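Local coordinates for protein putative solute-binding component of ABC transporter (Clostridium phytofermentans, PDB 4YS6) that probably binds sugars, here beta-D-glucose, for uptake by an ABC transporter, at residues A227-Y232 / T254-A259; S203-F208 / Q222-A227; V337-D340 / E346-I349; Q79-Q84 / L96-I101; T108-A113 / M128-V133. All coordinates share one frame; numbering follows the deposited sequence.

Interaction 1. Residues A227-Y232 / T254-A259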
# COMPACT_ATOMS: atom_id res chain seq x y z
N ALA A 227 10.26 -14.04 -15.95
CA ALA A 227 9.70 -15.24 -16.54
C ALA A 227 8.65 -14.88 -17.58
O ALA A 227 8.53 -15.51 -18.63
CB ALA A 227 9.12 -16.13 -15.46
N ILE A 228 7.87 -13.84 -17.30
CA ILE A 228 6.88 -13.38 -18.27
C ILE A 228 7.58 -12.80 -19.52
O ILE A 228 7.19 -13.11 -20.65
CB ILE A 228 5.95 -12.37 -17.62
CG1 ILE A 228 5.05 -13.09 -16.61
CG2 ILE A 228 5.08 -11.68 -18.67
CD1 ILE A 228 4.15 -12.16 -15.80
N ILE A 229 8.61 -11.98 -19.34
CA ILE A 229 9.35 -11.46 -20.49
C ILE A 229 9.87 -12.60 -21.37
O ILE A 229 9.67 -12.62 -22.59
CB ILE A 229 10.54 -10.58 -20.05
CG1 ILE A 229 10.03 -9.33 -19.34
CG2 ILE A 229 11.41 -10.20 -21.26
CD1 ILE A 229 11.11 -8.61 -18.53
N ALA A 230 10.52 -13.57 -20.74
CA ALA A 230 11.15 -14.68 -21.47
C ALA A 230 10.13 -15.54 -22.20
O ALA A 230 10.40 -16.05 -23.28
CB ALA A 230 11.96 -15.53 -20.52
N SER A 231 8.95 -15.70 -21.62
CA SER A 231 7.93 -16.58 -22.18
C SER A 231 7.06 -15.91 -23.24
O SER A 231 6.66 -16.56 -24.19
CB SER A 231 7.03 -17.11 -21.06
OG SER A 231 7.78 -17.80 -20.07
N TYR A 232 6.80 -14.62 -23.09
CA TYR A 232 5.78 -13.96 -23.90
C TYR A 232 6.20 -12.68 -24.62
O TYR A 232 5.50 -12.25 -25.52
CB TYR A 232 4.57 -13.65 -23.02
CG TYR A 232 4.00 -14.85 -22.30
CD1 TYR A 232 3.40 -15.88 -23.00
CD2 TYR A 232 4.08 -14.94 -20.93
CE1 TYR A 232 2.89 -16.99 -22.33
CE2 TYR A 232 3.59 -16.04 -20.25
CZ TYR A 232 2.99 -17.06 -20.95
OH TYR A 232 2.50 -18.14 -20.26
N THR A 254 10.40 -3.04 -13.10
CA THR A 254 11.35 -2.25 -13.89
C THR A 254 12.77 -2.83 -13.85
O THR A 254 13.48 -2.76 -14.87
CB THR A 254 11.37 -0.76 -13.45
OG1 THR A 254 11.75 -0.64 -12.09
CG2 THR A 254 10.01 -0.15 -13.59
N ASN A 255 13.19 -3.45 -12.74
CA ASN A 255 14.46 -4.17 -12.73
C ASN A 255 14.50 -5.25 -13.80
O ASN A 255 15.49 -5.40 -14.51
CB ASN A 255 14.73 -4.81 -11.37
CG ASN A 255 15.10 -3.82 -10.28
OD1 ASN A 255 15.44 -2.66 -10.54
ND2 ASN A 255 15.07 -4.29 -9.05
N ALA A 256 13.43 -6.02 -13.93
CA ALA A 256 13.37 -7.09 -14.92
C ALA A 256 13.33 -6.54 -16.33
O ALA A 256 13.98 -7.09 -17.21
CB ALA A 256 12.17 -7.97 -14.69
N LEU A 257 12.55 -5.49 -16.55
CA LEU A 257 12.45 -4.91 -17.88
C LEU A 257 13.80 -4.37 -18.30
O LEU A 257 14.22 -4.56 -19.44
CB LEU A 257 11.38 -3.81 -17.94
CG LEU A 257 9.94 -4.22 -17.74
CD1 LEU A 257 9.10 -2.92 -17.57
CD2 LEU A 257 9.44 -5.02 -18.92
N THR A 258 14.51 -3.72 -17.38
CA THR A 258 15.85 -3.21 -17.68
C THR A 258 16.78 -4.34 -18.09
O THR A 258 17.54 -4.22 -19.06
CB THR A 258 16.42 -2.45 -16.47
OG1 THR A 258 15.66 -1.25 -16.30
CG2 THR A 258 17.87 -2.07 -16.66
N ALA A 259 16.71 -5.43 -17.34
CA ALA A 259 17.62 -6.55 -17.56
C ALA A 259 17.37 -7.27 -18.87
O ALA A 259 18.32 -7.65 -19.56
CB ALA A 259 17.52 -7.53 -16.40

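Interaction 2. Residues S203-F208 / Q222-A227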
# COMPACT_ATOMS: atom_id res chain seq x y z
N SER A 203 0.21 -13.44 -20.55
CA SER A 203 0.46 -14.49 -19.54
C SER A 203 -0.80 -15.22 -19.09
O SER A 203 -0.73 -16.31 -18.49
CB SER A 203 1.15 -13.90 -18.32
OG SER A 203 0.24 -13.15 -17.55
N GLY A 204 -1.96 -14.61 -19.35
CA GLY A 204 -3.24 -15.14 -18.90
C GLY A 204 -3.55 -14.91 -17.42
O GLY A 204 -4.61 -15.31 -16.94
N SER A 205 -2.64 -14.26 -16.69
CA SER A 205 -2.85 -14.01 -15.27
C SER A 205 -3.56 -12.70 -15.04
O SER A 205 -2.97 -11.63 -15.18
CB SER A 205 -1.52 -14.02 -14.53
OG SER A 205 -0.94 -15.30 -14.67
N VAL A 206 -4.84 -12.81 -14.71
CA VAL A 206 -5.68 -11.63 -14.48
C VAL A 206 -6.31 -11.66 -13.10
O VAL A 206 -6.39 -10.62 -12.43
CB VAL A 206 -6.78 -11.56 -15.52
CG1 VAL A 206 -7.71 -10.36 -15.26
CG2 VAL A 206 -6.20 -11.47 -16.93
N ALA A 207 -6.76 -12.83 -12.68
CA ALA A 207 -7.38 -13.01 -11.37
C ALA A 207 -6.47 -12.60 -10.23
O ALA A 207 -5.25 -12.76 -10.31
CB ALA A 207 -7.81 -14.44 -11.19
N PHE A 208 -7.07 -12.06 -9.16
CA PHE A 208 -6.31 -11.55 -8.02
C PHE A 208 -5.30 -12.56 -7.53
O PHE A 208 -4.13 -12.21 -7.31
CB PHE A 208 -7.26 -11.17 -6.88
CG PHE A 208 -6.57 -10.66 -5.64
CD1 PHE A 208 -6.15 -9.35 -5.56
CD2 PHE A 208 -6.32 -11.50 -4.56
CE1 PHE A 208 -5.52 -8.87 -4.45
CE2 PHE A 208 -5.68 -11.01 -3.43
CZ PHE A 208 -5.27 -9.70 -3.37
N GLN A 222 10.19 -9.16 -9.49
CA GLN A 222 11.23 -9.20 -10.52
C GLN A 222 11.33 -10.59 -11.16
O GLN A 222 11.43 -10.72 -12.37
CB GLN A 222 12.56 -8.77 -9.91
CG GLN A 222 13.66 -8.68 -10.92
CD GLN A 222 14.90 -8.07 -10.33
OE1 GLN A 222 14.87 -7.49 -9.24
NE2 GLN A 222 16.01 -8.19 -11.04
N ASN A 223 11.31 -11.64 -10.34
CA ASN A 223 11.44 -13.00 -10.82
C ASN A 223 10.24 -13.38 -11.72
O ASN A 223 10.41 -14.02 -12.76
CB ASN A 223 11.58 -13.97 -9.65
CG ASN A 223 12.96 -13.93 -9.03
OD1 ASN A 223 13.93 -13.52 -9.67
ND2 ASN A 223 13.06 -14.37 -7.77
N ARG A 224 9.04 -12.97 -11.32
CA ARG A 224 7.87 -13.26 -12.13
C ARG A 224 7.90 -12.46 -13.44
O ARG A 224 7.63 -13.02 -14.50
CB ARG A 224 6.59 -12.97 -11.34
CG ARG A 224 5.31 -13.09 -12.15
CD ARG A 224 4.01 -13.01 -11.32
NE ARG A 224 2.91 -12.94 -12.26
CZ ARG A 224 2.10 -11.90 -12.43
NH1 ARG A 224 2.12 -10.88 -11.59
NH2 ARG A 224 1.20 -11.95 -13.39
N MSE A 225 8.27 -11.18 -13.39
CA MSE A 225 8.35 -10.39 -14.62
C MSE A 225 9.43 -10.95 -15.55
O MSE A 225 9.22 -11.00 -16.77
CB MSE A 225 8.61 -8.91 -14.31
CG MSE A 225 8.64 -7.99 -15.52
SE MSE A 225 6.79 -7.70 -16.24
CE MSE A 225 6.90 -8.63 -17.88
N ASP A 226 10.55 -11.41 -15.00
CA ASP A 226 11.58 -12.01 -15.86
C ASP A 226 11.06 -13.23 -16.62
O ASP A 226 11.36 -13.42 -17.82
CB ASP A 226 12.81 -12.41 -15.05
CG ASP A 226 14.10 -12.13 -15.81
OD1 ASP A 226 14.41 -10.93 -16.02
OD2 ASP A 226 14.77 -13.10 -16.20
N ALA A 227 10.26 -14.04 -15.95
CA ALA A 227 9.70 -15.24 -16.54
C ALA A 227 8.65 -14.88 -17.58
O ALA A 227 8.53 -15.51 -18.63
CB ALA A 227 9.12 -16.13 -15.46
O HOH W 1 -0.44 -10.40 -15.37

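Interaction 3. Residues V337-D340 / E346-I349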
# COMPACT_ATOMS: atom_id res chain seq x y z
N VAL A 337 -2.59 11.26 -3.66
CA VAL A 337 -2.34 12.31 -4.66
C VAL A 337 -1.54 11.75 -5.81
O VAL A 337 -0.51 11.11 -5.61
CB VAL A 337 -1.59 13.51 -4.03
CG1 VAL A 337 -1.30 14.58 -5.07
CG2 VAL A 337 -2.41 14.10 -2.89
N PHE A 338 -1.98 12.04 -7.03
CA PHE A 338 -1.23 11.61 -8.21
C PHE A 338 0.14 12.30 -8.27
O PHE A 338 0.22 13.53 -8.17
CB PHE A 338 -2.03 11.94 -9.46
CG PHE A 338 -1.34 11.61 -10.74
CD1 PHE A 338 -0.53 12.53 -11.37
CD2 PHE A 338 -1.52 10.37 -11.34
CE1 PHE A 338 0.11 12.23 -12.56
CE2 PHE A 338 -0.87 10.08 -12.54
CZ PHE A 338 -0.07 11.01 -13.13
N ALA A 339 1.20 11.51 -8.46
CA ALA A 339 2.53 12.05 -8.62
C ALA A 339 3.22 11.56 -9.90
O ALA A 339 3.14 10.40 -10.29
CB ALA A 339 3.36 11.68 -7.41
N ASP A 340 3.91 12.47 -10.56
CA ASP A 340 4.80 12.05 -11.62
C ASP A 340 5.98 13.00 -11.65
O ASP A 340 6.16 13.80 -10.74
CB ASP A 340 4.08 11.98 -12.96
CG ASP A 340 3.57 13.32 -13.47
OD1 ASP A 340 3.95 14.41 -12.96
OD2 ASP A 340 2.78 13.27 -14.43
N GLU A 346 7.34 19.62 -6.15
CA GLU A 346 6.34 20.29 -5.32
C GLU A 346 5.73 19.37 -4.27
O GLU A 346 5.52 19.79 -3.13
CB GLU A 346 5.23 20.90 -6.17
CG GLU A 346 4.05 21.40 -5.34
CD GLU A 346 3.10 22.27 -6.13
OE1 GLU A 346 3.43 22.64 -7.28
OE2 GLU A 346 2.01 22.58 -5.59
N LEU A 347 5.42 18.13 -4.64
CA LEU A 347 4.77 17.22 -3.73
C LEU A 347 5.67 16.69 -2.65
O LEU A 347 5.19 16.50 -1.53
CB LEU A 347 4.19 16.03 -4.48
CG LEU A 347 2.93 16.29 -5.30
CD1 LEU A 347 2.54 14.96 -5.92
CD2 LEU A 347 1.78 16.86 -4.46
N LEU A 348 6.93 16.40 -3.00
CA LEU A 348 7.81 15.65 -2.11
C LEU A 348 8.91 16.48 -1.46
O LEU A 348 9.29 16.20 -0.34
CB LEU A 348 8.47 14.50 -2.87
CG LEU A 348 7.52 13.53 -3.56
CD1 LEU A 348 8.35 12.49 -4.30
CD2 LEU A 348 6.63 12.85 -2.55
N ILE A 349 9.41 17.48 -2.17
CA ILE A 349 10.52 18.29 -1.66
C ILE A 349 10.00 19.56 -1.02
O ILE A 349 10.35 19.87 0.12
CB ILE A 349 11.52 18.61 -2.77
CG1 ILE A 349 12.22 17.33 -3.26
CG2 ILE A 349 12.56 19.62 -2.30
CD1 ILE A 349 13.17 16.73 -2.26

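Interaction 4. Residues Q79-Q84 / L96-I101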
# COMPACT_ATOMS: atom_id res chain seq x y z
N GLN A 79 4.57 -14.32 13.21
CA GLN A 79 4.68 -14.73 14.60
C GLN A 79 5.47 -13.71 15.42
O GLN A 79 5.23 -13.52 16.62
CB GLN A 79 5.31 -16.12 14.71
CG GLN A 79 5.39 -16.63 16.13
CD GLN A 79 4.03 -16.63 16.81
OE1 GLN A 79 3.89 -16.15 17.94
NE2 GLN A 79 3.03 -17.15 16.11
N THR A 80 6.40 -13.01 14.76
CA THR A 80 7.15 -11.96 15.43
C THR A 80 6.21 -10.82 15.79
O THR A 80 6.28 -10.28 16.88
CB THR A 80 8.32 -11.46 14.58
OG1 THR A 80 9.30 -12.50 14.50
CG2 THR A 80 8.96 -10.21 15.22
N GLN A 81 5.33 -10.46 14.86
CA GLN A 81 4.41 -9.38 15.15
C GLN A 81 3.46 -9.76 16.28
O GLN A 81 3.17 -8.94 17.15
CB GLN A 81 3.63 -8.98 13.91
CG GLN A 81 2.68 -7.83 14.20
CD GLN A 81 2.20 -7.18 12.92
OE1 GLN A 81 1.47 -7.78 12.14
NE2 GLN A 81 2.64 -5.96 12.69
N VAL A 82 2.98 -11.00 16.28
CA VAL A 82 2.15 -11.47 17.37
C VAL A 82 2.87 -11.38 18.72
O VAL A 82 2.31 -10.88 19.71
CB VAL A 82 1.68 -12.93 17.13
CG1 VAL A 82 1.01 -13.48 18.37
CG2 VAL A 82 0.75 -12.98 15.92
N SER A 83 4.12 -11.84 18.77
CA SER A 83 4.88 -11.78 20.01
C SER A 83 5.16 -10.34 20.43
O SER A 83 5.15 -10.03 21.63
CB SER A 83 6.19 -12.55 19.85
OG SER A 83 5.89 -13.91 19.65
N GLN A 84 5.39 -9.46 19.47
CA GLN A 84 5.62 -8.05 19.79
C GLN A 84 4.40 -7.42 20.42
O GLN A 84 4.51 -6.72 21.41
CB GLN A 84 6.06 -7.27 18.56
CG GLN A 84 7.46 -7.66 18.13
CD GLN A 84 7.89 -6.99 16.85
OE1 GLN A 84 7.07 -6.58 16.02
NE2 GLN A 84 9.22 -6.90 16.67
N LEU A 96 -3.21 0.16 21.28
CA LEU A 96 -2.36 -0.42 20.24
C LEU A 96 -2.68 0.16 18.88
O LEU A 96 -3.84 0.19 18.47
CB LEU A 96 -2.53 -1.93 20.19
CG LEU A 96 -2.20 -2.66 21.49
CD1 LEU A 96 -2.76 -4.09 21.45
CD2 LEU A 96 -0.69 -2.68 21.68
N VAL A 97 -1.64 0.63 18.21
CA VAL A 97 -1.72 1.04 16.82
C VAL A 97 -1.01 -0.01 16.01
O VAL A 97 0.21 -0.18 16.17
CB VAL A 97 -1.08 2.40 16.61
CG1 VAL A 97 -1.12 2.77 15.13
CG2 VAL A 97 -1.79 3.46 17.45
N ILE A 98 -1.73 -0.74 15.14
CA ILE A 98 -1.17 -1.91 14.49
C ILE A 98 -1.30 -1.88 13.00
O ILE A 98 -2.40 -1.80 12.47
CB ILE A 98 -1.83 -3.23 15.00
CG1 ILE A 98 -1.61 -3.38 16.50
CG2 ILE A 98 -1.29 -4.44 14.26
CD1 ILE A 98 -2.41 -4.44 17.10
N ALA A 99 -0.15 -1.95 12.33
CA ALA A 99 -0.09 -2.14 10.89
C ALA A 99 0.26 -3.61 10.63
O ALA A 99 1.42 -4.01 10.71
CB ALA A 99 0.93 -1.22 10.27
N SER A 100 -0.76 -4.42 10.39
CA SER A 100 -0.63 -5.86 10.38
C SER A 100 0.04 -6.38 9.12
O SER A 100 -0.11 -5.82 8.04
CB SER A 100 -2.01 -6.51 10.55
OG SER A 100 -2.84 -6.18 9.47
N ILE A 101 0.80 -7.47 9.27
CA ILE A 101 1.39 -8.14 8.12
C ILE A 101 0.30 -8.90 7.39
O ILE A 101 0.09 -8.70 6.18
CB ILE A 101 2.50 -9.09 8.54
CG1 ILE A 101 3.64 -8.30 9.21
CG2 ILE A 101 3.07 -9.83 7.33
CD1 ILE A 101 4.55 -9.15 9.99

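Interaction 5. Residues T108-A113 / M128-V133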
# COMPACT_ATOMS: atom_id res chain seq x y z
N THR A 108 -6.15 -13.92 18.10
CA THR A 108 -5.93 -14.36 19.46
C THR A 108 -5.37 -13.24 20.32
O THR A 108 -5.87 -12.99 21.41
CB THR A 108 -4.97 -15.56 19.50
OG1 THR A 108 -5.54 -16.64 18.75
CG2 THR A 108 -4.74 -16.02 20.91
N VAL A 109 -4.35 -12.55 19.84
CA VAL A 109 -3.72 -11.54 20.67
C VAL A 109 -4.61 -10.32 20.80
O VAL A 109 -4.60 -9.64 21.83
CB VAL A 109 -2.32 -11.15 20.12
CG1 VAL A 109 -2.41 -10.45 18.79
CG2 VAL A 109 -1.58 -10.30 21.14
N LEU A 110 -5.39 -10.01 19.78
CA LEU A 110 -6.30 -8.88 19.93
C LEU A 110 -7.47 -9.16 20.90
O LEU A 110 -7.98 -8.22 21.54
CB LEU A 110 -6.82 -8.44 18.58
CG LEU A 110 -5.71 -7.81 17.70
CD1 LEU A 110 -6.33 -7.13 16.53
CD2 LEU A 110 -4.80 -6.83 18.47
N ALA A 111 -7.88 -10.43 21.03
CA ALA A 111 -8.85 -10.80 22.04
C ALA A 111 -8.30 -10.47 23.44
O ALA A 111 -9.04 -10.02 24.30
CB ALA A 111 -9.21 -12.31 21.94
N GLN A 112 -7.01 -10.71 23.64
CA GLN A 112 -6.34 -10.38 24.90
C GLN A 112 -6.41 -8.87 25.18
O GLN A 112 -6.69 -8.43 26.29
CB GLN A 112 -4.88 -10.86 24.85
CG GLN A 112 -4.09 -10.60 26.09
CD GLN A 112 -2.66 -11.07 25.97
OE1 GLN A 112 -2.30 -11.78 25.02
NE2 GLN A 112 -1.82 -10.67 26.92
N ALA A 113 -6.19 -8.08 24.15
CA ALA A 113 -6.25 -6.63 24.30
C ALA A 113 -7.66 -6.19 24.65
O ALA A 113 -7.86 -5.39 25.55
CB ALA A 113 -5.78 -5.96 23.04
N MSE A 128 -8.72 -8.03 10.14
CA MSE A 128 -9.89 -8.78 9.67
C MSE A 128 -10.39 -9.81 10.69
O MSE A 128 -9.61 -10.36 11.48
CB MSE A 128 -9.56 -9.51 8.35
CG MSE A 128 -8.92 -8.71 7.26
SE MSE A 128 -9.99 -7.16 6.75
CE MSE A 128 -11.40 -8.11 5.79
N ASN A 129 -11.69 -10.11 10.63
CA ASN A 129 -12.29 -11.16 11.45
C ASN A 129 -11.99 -11.04 12.92
O ASN A 129 -11.70 -12.04 13.58
CB ASN A 129 -11.84 -12.53 10.97
CG ASN A 129 -12.44 -12.90 9.66
OD1 ASN A 129 -13.46 -12.36 9.26
ND2 ASN A 129 -11.82 -13.86 8.98
N SER A 130 -12.04 -9.82 13.42
CA SER A 130 -11.87 -9.55 14.84
C SER A 130 -12.86 -8.52 15.30
O SER A 130 -13.05 -7.53 14.63
CB SER A 130 -10.46 -9.04 15.14
OG SER A 130 -10.35 -8.64 16.50
N ASP A 131 -13.50 -8.75 16.44
CA ASP A 131 -14.37 -7.74 17.03
C ASP A 131 -13.63 -6.77 17.97
O ASP A 131 -14.25 -6.00 18.69
CB ASP A 131 -15.53 -8.40 17.78
CG ASP A 131 -15.07 -9.32 18.91
OD1 ASP A 131 -13.89 -9.23 19.33
OD2 ASP A 131 -15.90 -10.14 19.39
N ALA A 132 -12.30 -6.81 17.93
CA ALA A 132 -11.47 -6.01 18.82
C ALA A 132 -10.98 -4.71 18.18
O ALA A 132 -10.27 -3.95 18.84
CB ALA A 132 -10.27 -6.83 19.29
N VAL A 133 -11.34 -4.47 16.92
CA VAL A 133 -10.81 -3.32 16.18
C VAL A 133 -11.74 -2.12 16.40
O VAL A 133 -12.94 -2.19 16.10
CB VAL A 133 -10.69 -3.62 14.67
CG1 VAL A 133 -10.09 -2.41 13.93
CG2 VAL A 133 -9.84 -4.88 14.44

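Interaction 1. Residues A227-Y232 / T254-A259
The flat peptide group that joins Ala256 to Leu257 has the end of Ile229 over one of its faces, with CD1 lying 3.5 Å from Ala256 O and also near the carbonyl carbon. Two apolar branches rise from the face that this methyl covers and flank it there: Ala256 CB is 4.0 Å from Ile229 CD1, and Leu257 CD2 reaches it from a side chain that sets out across the line between the helices. This is helix-against-helix packing in the lobe of the periplasmic binding protein fold built on a four-stranded parallel sheet. Helices 218-232 and 247-260 precede and follow strand 241-244 in the chain. Ile229 serves as a single wedge: CG1 sits beside the backbone N (chi1 -65°), and the nearly extended next torsion carries CD1 outward to the other helix. The nearest CA atoms of the two segments, Ile229 CA and Leu257 CA, are 7.7 Å apart, and no hydrogen bond passes between the segments. Met225 and Asp226 of helix 218-232 also touch Ala256, and Trp265 and Pro266 lie against Leu257. A second flat group, the Tyr232 ring, has Ser231 CB over one face near its rim. One turn back, Ala227 O takes two bonds, from Ser231 N and Ser231 OG, which approach from opposite faces of its carbonyl plane; Ser231 OG donates to Ala227 O over 2.8 Å.

Interaction 2. Residues S203-F208 / Q222-A227
Arg224 reaches the loop 203-208 chiefly through van der Waals contact, its NH2 lying 3.6 Å from Ser205 CB. The arm is long: CG stands anti to the backbone N (chi1 173°) and the chain runs extended from there to NE, which delivers the guanidinium to the loop although CB does not point straight at it. Polar contact across the pair is indirect. A water lies 2.8 Å from Ser205 O and accepts a weak hydrogen bond from Arg224 NH2, so the link is tenuous. Ser203 OG sits at the edge of the guanidinium, near its plane, but 4.4 Å from Arg224 NH2 is too far for bonding. That hydroxyl is engaged within the loop and beyond it. It accepts from Ser205 N over 3.2 Å at a nearly straight 165°, forming an ST turn, and it is also hydrogen-bonded to Glu168. The stronger hold on the arginine comes from strand 165-170, where Ile169 O bonds NH1 and the Phe170 ring makes a cation-pi contact. The loop continues from strand 199-200 toward the short helix 208-211, whose Val211 touches both Ser205 and Arg224, while the arginine connects helix 218-232 to the neighbouring strand 165-170.

Interaction 3. Residues V337-D340 / E346-I349
Leu347 sends both its methyl groups against the strand. CD1 lies 3.7 Å from Ala339 CB and 3.5 Å from Phe338 O, while CD2 meets Val337 CG1 at 3.9 Å, the leucine and valine side chains slanting across one another. Val337 and Ala339 point to the helix and Phe338 points away, the usual alternation along a strand. With CG beside its own backbone N (chi1 -74°), the leucine carries its fork toward the strand, where CD1 sits between Val337 and Ala339 and CD2 touches Val337 CG1 alone. This strand-turn-helix unit near the C terminus packs the last helix, 344-349, on strand 331-339 of the mixed sheet of the periplasmic binding protein fold. In the next shell, backbone hydrogen bonds between Val337 and Phe291 and between Ala339 and Ser289 join the strand to its antiparallel neighbour 289-291. The turn between the segments is fastened by Asn343, whose OD1 bonds Asp340 N, and Thr342 adds a bond to Asp340 OD1; helix 344-349 follows directly on this turn. The contact is apolar, with no hydrogen bond between the segments; its one polar atom, Phe338 O, is bonded by Asn343 ND2.

Interaction 4. Residues Q79-Q84 / L96-I101
An arm extended almost straight from the helix brings the Gln81 amide to the backbone of Ala99 and Ile101: CG stands anti to the backbone N (chi1 -179°), CD continues the line, and a final turn of 67° sets the amide plane. The setting is a beta-alpha-beta crossover of the periplasmic binding protein fold, in which helix 78-90 connects the parallel strands 68-73 and 95-98 while strand 38-43 lies between them. Just past the end of strand 95-98, the amide grips the chain twice. Gln81 NE2 donates to Ala99 O at 3.0 Å, keeping this acceptor close to the amide plane, although the NE2 itself approaches from above the plane of the peptide carbonyl. Such two-point binding fixes the rotation of the amide and ties down backbone polar groups in a buried place. The same bend in the chain turns Ser100 O to Arg125, a residue of the glucose pocket, and the side chain of Ala99 is about 8 Å from the bound glucose. Ile101 completes the contact by folding back along the arm, its CD1 4.0 Å from Gln81 CB. Its backbone N bonds Gln81 OE1 over 3.0 Å, in the carbonyl plane and on a lone pair, with a C=O...N angle of 134°.

Interaction 5. Residues T108-A113 / M128-V133
Leu110 and Ala132 face each other at their first side-chain atoms, CB to CB at 3.9 Å, each pointing at the other's segment. The contact lies in the lobe of the periplasmic binding protein fold that carries strands 95-98 and 119-123, where the loop after strand 119-123 packs on the helix that precedes that strand. The Ala132 methyl is also pressed against the helix backbone, 3.5 Å from Leu110 O, and only 6.0 Å separates Leu110 CA from Ala132 CA, an approach consistent with the small alanine side chain. Ser130 OG stands beside the Ala132 methyl, 4.1 Å from Leu110 CB, a contact of carbon with oxygen and not a bond. The hydroxyl is turned by its torsion, anti to the backbone N (chi1 174°), into position to accept from Ala132 N at 3.0 Å and 157°. This ST turn holds Ser130 and Ala132 together, so that both side chains address the same leucine. The branched end of Leu110 goes on past the loop to pack on Ile98 of strand 95-98, Val120 of strand 119-123 and Ile127. Outside the two segments, Lys114 NZ bonds Asp131 O and Asn324 ND2 bonds Ser130 O. Helix 107-115 is thus bracketed, with its inner side on the parallel strands and helix 78-90 beside it, while the loop leading from strand 119-123 to strand 135-139 lies over a further flank.

Overall arrangement
Read from the N terminus, the five contacts close successive loops, none enclosing or crossing another. Interaction 4 joins helix 78-90 to the end of strand 95-98, and interaction 5 then joins helix 107-115 to the loop before strand 135-139; the two touch where Ile98 CD1 meets Leu110 CD2, 3.6 Å apart. In the other lobe, interaction 2 ends at Ala227, where interaction 1 begins, so helix 218-232 is pinned first to the loop after strand 199-200 and then to helix 247-260. Interaction 3 comes last and closes a short turn near the C terminus. Its strand belongs to the same mixed sheet as interaction 4, with centres 30 Å apart.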